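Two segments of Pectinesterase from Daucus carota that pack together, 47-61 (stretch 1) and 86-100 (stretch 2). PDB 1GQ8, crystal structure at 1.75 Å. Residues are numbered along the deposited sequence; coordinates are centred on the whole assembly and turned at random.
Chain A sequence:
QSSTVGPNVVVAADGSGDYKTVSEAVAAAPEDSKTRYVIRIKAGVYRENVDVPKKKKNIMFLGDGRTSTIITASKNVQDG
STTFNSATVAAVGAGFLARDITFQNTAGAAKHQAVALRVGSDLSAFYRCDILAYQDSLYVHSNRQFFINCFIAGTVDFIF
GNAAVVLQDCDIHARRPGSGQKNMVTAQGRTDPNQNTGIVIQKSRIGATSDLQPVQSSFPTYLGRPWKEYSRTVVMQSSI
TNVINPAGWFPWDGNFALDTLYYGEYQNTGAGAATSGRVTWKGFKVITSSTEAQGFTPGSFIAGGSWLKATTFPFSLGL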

# COMPACT_ATOMS: atom_id res chain seq x y z
N ARG A 47 8.11 17.16 10.02
CA ARG A 47 6.82 17.11 10.72
C ARG A 47 5.79 17.99 10.01
O ARG A 47 5.65 19.17 10.32
CB ARG A 47 6.99 17.61 12.17
CG ARG A 47 7.72 16.65 13.11
CD ARG A 47 7.84 17.29 14.50
NE ARG A 47 8.23 16.34 15.54
CZ ARG A 47 9.42 15.75 15.62
NH1 ARG A 47 10.36 16.02 14.72
NH2 ARG A 47 9.68 14.91 16.61
N GLU A 48 5.05 17.40 9.07
CA GLU A 48 4.04 18.14 8.31
C GLU A 48 3.11 17.19 7.55
O GLU A 48 3.46 16.04 7.30
CB GLU A 48 4.74 19.06 7.29
CG GLU A 48 5.60 18.31 6.26
CD GLU A 48 6.32 19.22 5.26
OE1 GLU A 48 5.66 20.01 4.57
OE2 GLU A 48 7.57 19.13 5.17
N ASN A 49 1.91 17.67 7.21
CA ASN A 49 0.96 16.90 6.40
C ASN A 49 1.15 17.48 5.00
O ASN A 49 1.21 18.70 4.85
CB ASN A 49 -0.50 17.11 6.85
CG ASN A 49 -0.83 16.41 8.16
OD1 ASN A 49 -0.59 16.95 9.25
ND2 ASN A 49 -1.39 15.20 8.07
N VAL A 50 1.26 16.63 3.98
CA VAL A 50 1.47 17.11 2.61
C VAL A 50 0.34 16.70 1.68
O VAL A 50 -0.15 15.57 1.75
CB VAL A 50 2.80 16.58 2.03
CG1 VAL A 50 3.07 17.21 0.67
CG2 VAL A 50 3.95 16.86 2.99
N ASP A 51 -0.08 17.61 0.80
CA ASP A 51 -1.14 17.34 -0.16
C ASP A 51 -0.69 17.67 -1.58
O ASP A 51 -0.11 18.73 -1.82
CB ASP A 51 -2.39 18.18 0.20
CG ASP A 51 -3.56 17.92 -0.73
OD1 ASP A 51 -4.07 16.78 -0.76
OD2 ASP A 51 -3.98 18.86 -1.44
N VAL A 52 -0.94 16.74 -2.51
CA VAL A 52 -0.60 16.93 -3.94
C VAL A 52 -1.95 16.82 -4.66
O VAL A 52 -2.38 15.73 -5.03
CB VAL A 52 0.35 15.81 -4.44
CG1 VAL A 52 0.80 16.11 -5.88
CG2 VAL A 52 1.56 15.68 -3.52
N PRO A 53 -2.63 17.97 -4.87
CA PRO A 53 -3.94 18.03 -5.54
C PRO A 53 -4.06 17.64 -7.02
O PRO A 53 -3.06 17.47 -7.71
CB PRO A 53 -4.38 19.47 -5.26
CG PRO A 53 -3.09 20.22 -5.32
CD PRO A 53 -2.14 19.32 -4.54
N LYS A 54 -5.30 17.52 -7.48
CA LYS A 54 -5.60 17.10 -8.85
C LYS A 54 -4.94 17.85 -10.01
O LYS A 54 -4.65 17.25 -11.04
CB LYS A 54 -7.13 17.09 -9.07
CG LYS A 54 -7.78 18.46 -9.02
CD LYS A 54 -9.29 18.35 -9.23
CE LYS A 54 -9.95 19.72 -9.18
NZ LYS A 54 -11.43 19.62 -9.29
N LYS A 55 -4.68 19.15 -9.85
CA LYS A 55 -4.06 19.92 -10.93
C LYS A 55 -2.53 19.84 -10.98
O LYS A 55 -1.91 20.29 -11.95
CB LYS A 55 -4.52 21.38 -10.88
CG LYS A 55 -6.00 21.58 -11.20
CD LYS A 55 -6.38 23.05 -11.27
CE LYS A 55 -7.87 23.24 -11.54
NZ LYS A 55 -8.29 22.64 -12.85
N LYS A 56 -1.92 19.28 -9.94
CA LYS A 56 -0.46 19.12 -9.90
C LYS A 56 -0.12 17.71 -10.38
O LYS A 56 -0.01 16.77 -9.59
CB LYS A 56 0.07 19.34 -8.47
CG LYS A 56 -0.11 20.77 -7.93
CD LYS A 56 0.52 21.82 -8.84
CE LYS A 56 0.28 23.25 -8.34
NZ LYS A 56 1.13 23.63 -7.17
N LYS A 57 0.04 17.58 -11.69
CA LYS A 57 0.34 16.29 -12.32
C LYS A 57 1.83 16.03 -12.59
O LYS A 57 2.62 16.97 -12.74
CB LYS A 57 -0.44 16.17 -13.63
CG LYS A 57 -1.94 16.36 -13.46
CD LYS A 57 -2.65 16.49 -14.80
CE LYS A 57 -4.12 16.85 -14.61
NZ LYS A 57 -4.82 17.14 -15.89
N ASN A 58 2.19 14.75 -12.65
CA ASN A 58 3.55 14.31 -12.93
C ASN A 58 4.63 14.82 -11.95
O ASN A 58 5.72 15.21 -12.38
CB ASN A 58 3.94 14.69 -14.36
CG ASN A 58 3.05 14.01 -15.40
OD1 ASN A 58 2.86 12.79 -15.37
ND2 ASN A 58 2.51 14.80 -16.32
N ILE A 59 4.32 14.78 -10.66
CA ILE A 59 5.26 15.21 -9.62
C ILE A 59 6.02 13.99 -9.07
O ILE A 59 5.42 12.93 -8.88
CB ILE A 59 4.51 15.88 -8.43
CG1 ILE A 59 3.61 17.03 -8.93
CG2 ILE A 59 5.51 16.39 -7.39
CD1 ILE A 59 4.35 18.15 -9.63
N MET A 60 7.32 14.15 -8.80
CA MET A 60 8.14 13.05 -8.26
C MET A 60 8.91 13.44 -6.99
O MET A 60 9.55 14.49 -6.94
CB MET A 60 9.14 12.57 -9.32
CG MET A 60 10.17 11.54 -8.81
SD MET A 60 11.37 11.01 -10.06
CE MET A 60 11.60 9.28 -9.62
N PHE A 61 8.84 12.58 -5.97
CA PHE A 61 9.57 12.77 -4.70
C PHE A 61 10.82 11.90 -4.79
O PHE A 61 10.72 10.68 -4.99
CB PHE A 61 8.74 12.30 -3.49
CG PHE A 61 7.71 13.28 -3.00
CD1 PHE A 61 7.30 14.37 -3.78
CD2 PHE A 61 7.10 13.08 -1.76
CE1 PHE A 61 6.30 15.24 -3.32
CE2 PHE A 61 6.10 13.94 -1.30
CZ PHE A 61 5.70 15.03 -2.08
N SER A 86 -7.17 11.93 7.56
CA SER A 86 -6.10 11.63 8.52
C SER A 86 -4.72 11.33 7.93
O SER A 86 -3.73 11.21 8.67
CB SER A 86 -6.51 10.46 9.41
OG SER A 86 -6.50 9.24 8.69
N ALA A 87 -4.64 11.21 6.61
CA ALA A 87 -3.38 10.88 5.93
C ALA A 87 -2.22 11.87 6.10
O ALA A 87 -2.40 13.07 5.93
CB ALA A 87 -3.65 10.67 4.44
N THR A 88 -1.04 11.35 6.42
CA THR A 88 0.15 12.19 6.57
C THR A 88 0.51 12.77 5.20
O THR A 88 0.84 13.95 5.07
CB THR A 88 1.35 11.38 7.14
OG1 THR A 88 1.05 10.97 8.48
CG2 THR A 88 2.61 12.23 7.15
N VAL A 89 0.44 11.93 4.16
CA VAL A 89 0.70 12.36 2.79
C VAL A 89 -0.44 11.88 1.89
O VAL A 89 -0.83 10.71 1.93
CB VAL A 89 2.03 11.78 2.23
CG1 VAL A 89 2.17 12.11 0.75
CG2 VAL A 89 3.22 12.34 3.01
N ALA A 90 -0.99 12.79 1.08
CA ALA A 90 -2.08 12.45 0.17
C ALA A 90 -1.70 12.81 -1.27
O ALA A 90 -1.52 13.98 -1.60
CB ALA A 90 -3.35 13.20 0.57
N ALA A 91 -1.57 11.79 -2.11
CA ALA A 91 -1.19 11.98 -3.51
C ALA A 91 -2.39 11.76 -4.45
O ALA A 91 -2.83 10.63 -4.64
CB ALA A 91 -0.06 11.01 -3.88
N VAL A 92 -2.90 12.85 -5.03
CA VAL A 92 -4.06 12.78 -5.92
C VAL A 92 -3.77 13.11 -7.40
O VAL A 92 -4.29 12.43 -8.29
CB VAL A 92 -5.19 13.71 -5.39
CG1 VAL A 92 -6.41 13.63 -6.30
CG2 VAL A 92 -5.57 13.29 -3.98
N GLY A 93 -2.96 14.13 -7.65
CA GLY A 93 -2.65 14.49 -9.03
C GLY A 93 -2.08 13.33 -9.84
O GLY A 93 -1.18 12.63 -9.38
N ALA A 94 -2.60 13.13 -11.05
CA ALA A 94 -2.18 12.04 -11.93
C ALA A 94 -0.67 11.91 -12.20
O ALA A 94 0.03 12.91 -12.35
CB ALA A 94 -2.92 12.13 -13.26
N GLY A 95 -0.19 10.67 -12.25
CA GLY A 95 1.21 10.40 -12.54
C GLY A 95 2.24 10.64 -11.44
O GLY A 95 3.39 10.94 -11.74
N PHE A 96 1.83 10.48 -10.18
CA PHE A 96 2.73 10.69 -9.04
C PHE A 96 3.76 9.56 -8.87
O PHE A 96 3.41 8.38 -9.02
CB PHE A 96 1.91 10.81 -7.75
CG PHE A 96 2.74 11.16 -6.53
CD1 PHE A 96 3.16 12.46 -6.31
CD2 PHE A 96 3.09 10.17 -5.61
CE1 PHE A 96 3.93 12.79 -5.19
CE2 PHE A 96 3.86 10.48 -4.49
CZ PHE A 96 4.28 11.79 -4.28
N LEU A 97 5.00 9.92 -8.56
CA LEU A 97 6.09 8.94 -8.35
C LEU A 97 6.88 9.26 -7.07
O LEU A 97 6.98 10.42 -6.67
CB LEU A 97 7.07 8.97 -9.54
CG LEU A 97 6.59 8.78 -10.98
CD1 LEU A 97 7.80 8.91 -11.91
CD2 LEU A 97 5.94 7.42 -11.16
N ALA A 98 7.43 8.23 -6.42
CA ALA A 98 8.23 8.44 -5.21
C ALA A 98 9.23 7.29 -4.97
O ALA A 98 8.89 6.13 -5.21
CB ALA A 98 7.31 8.59 -3.99
N ARG A 99 10.44 7.62 -4.52
CA ARG A 99 11.46 6.61 -4.22
C ARG A 99 12.43 7.02 -3.10
O ARG A 99 12.67 8.21 -2.87
CB ARG A 99 12.27 6.23 -5.48
CG ARG A 99 13.24 7.28 -6.01
CD ARG A 99 14.16 6.68 -7.10
NE ARG A 99 15.22 5.83 -6.54
CZ ARG A 99 16.03 5.05 -7.25
NH1 ARG A 99 15.92 4.98 -8.57
NH2 ARG A 99 16.96 4.33 -6.64
N ASP A 100 12.95 6.02 -2.39
CA ASP A 100 13.91 6.21 -1.29
C ASP A 100 13.43 7.16 -0.17
O ASP A 100 14.15 8.09 0.20
CB ASP A 100 15.26 6.71 -1.85
CG ASP A 100 15.91 5.71 -2.80
OD1 ASP A 100 16.02 4.52 -2.45
OD2 ASP A 100 16.34 6.12 -3.90
O HOH W 1 -1.33 12.36 9.94
O HOH W 2 -2.32 15.30 3.84
O HOH W 3 -5.22 14.69 -11.92
O HOH W 4 1.51 14.16 -9.42
O HOH W 5 4.50 10.23 -14.32

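The two stretches pack as neighbouring parallel strands in two short ladders, joined through a turn and glycine-lined loop and backed by a small apolar cluster around Phe96. Strands 50-52 and 89-91 run 2° from parallel with axes 4.9 Å apart; strands 59-61 and 97-99 run at 11° and 4.6 Å.

In the first ladder the hydrogen bonds alternate as parallel pairing requires: Val50 N donates to Thr88 O (2.9 Å), Ala90 N to Val50 O (3.0 Å), and Val52 N to Ala90 O (3.0 Å), with N-H...O angles of 159-161°. Just before it, Asn49 extends the pairing with its side chain, ND2 reaching Ala87 O at 3.2 Å and 149°. At the far end Val52 O accepts two bonds, from Val92 N (2.9 Å) and Gly93 N (3.1 Å), so the ladder closes on a bifurcated acceptor.

The second ladder repeats the pattern. Leu97 N donates to Ile59 O (3.1 Å), Phe61 N to Leu97 O (2.9 Å) and Arg99 N to Phe61 O (3.1 Å). Its register differs by two residues from that of the first, since Val52 pairs with Ala91 but Met60 with Leu97; stretch 1 spends the extra residues in a segment that includes the type I turn from Pro53 to Lys56, closed by Lys56 N to Pro53 O at 3.1 Å.

Gly93 sits against this turn, its CA 3.9 Å from Lys54 CA and 3.5 Å from Lys56 O, the latter a CA-H...O contact at 163°. A CB built at Gly93 would lie 2.1 Å from Lys56 O and 2.7 Å from Pro53 O, so the close approach depends on the absent side chain. Gly95 has a positive phi of 75°, which itself favours glycine, and a CB there would come 2.6 Å from Asn58 OD1. Between these glycines Asn58 N donates to Ala94 O at 2.9 Å and 172°. A water bridges the loops, donating to Lys56 O (3.0 Å) and Gly93 O (3.1 Å) and accepting from Ile59 N (3.1 Å).

Side chains consolidate the pairing. The edge of Phe96 meets the face of Phe61, with planes at 75°, centroids 5.1 Å apart and CE1 of Phe96 3.9 Å from CE1 of Phe61. Phe96 also links the ladders, since its CE1 lies 4.1 Å from Val52 CG2 and its CD1 4.2 Å from Ile59 CB. Phe61 CB packs 4.0 Å from Ala98 CB, whereas Met60 CG meets Leu97 CB at 4.1 Å on the other face of the sheet.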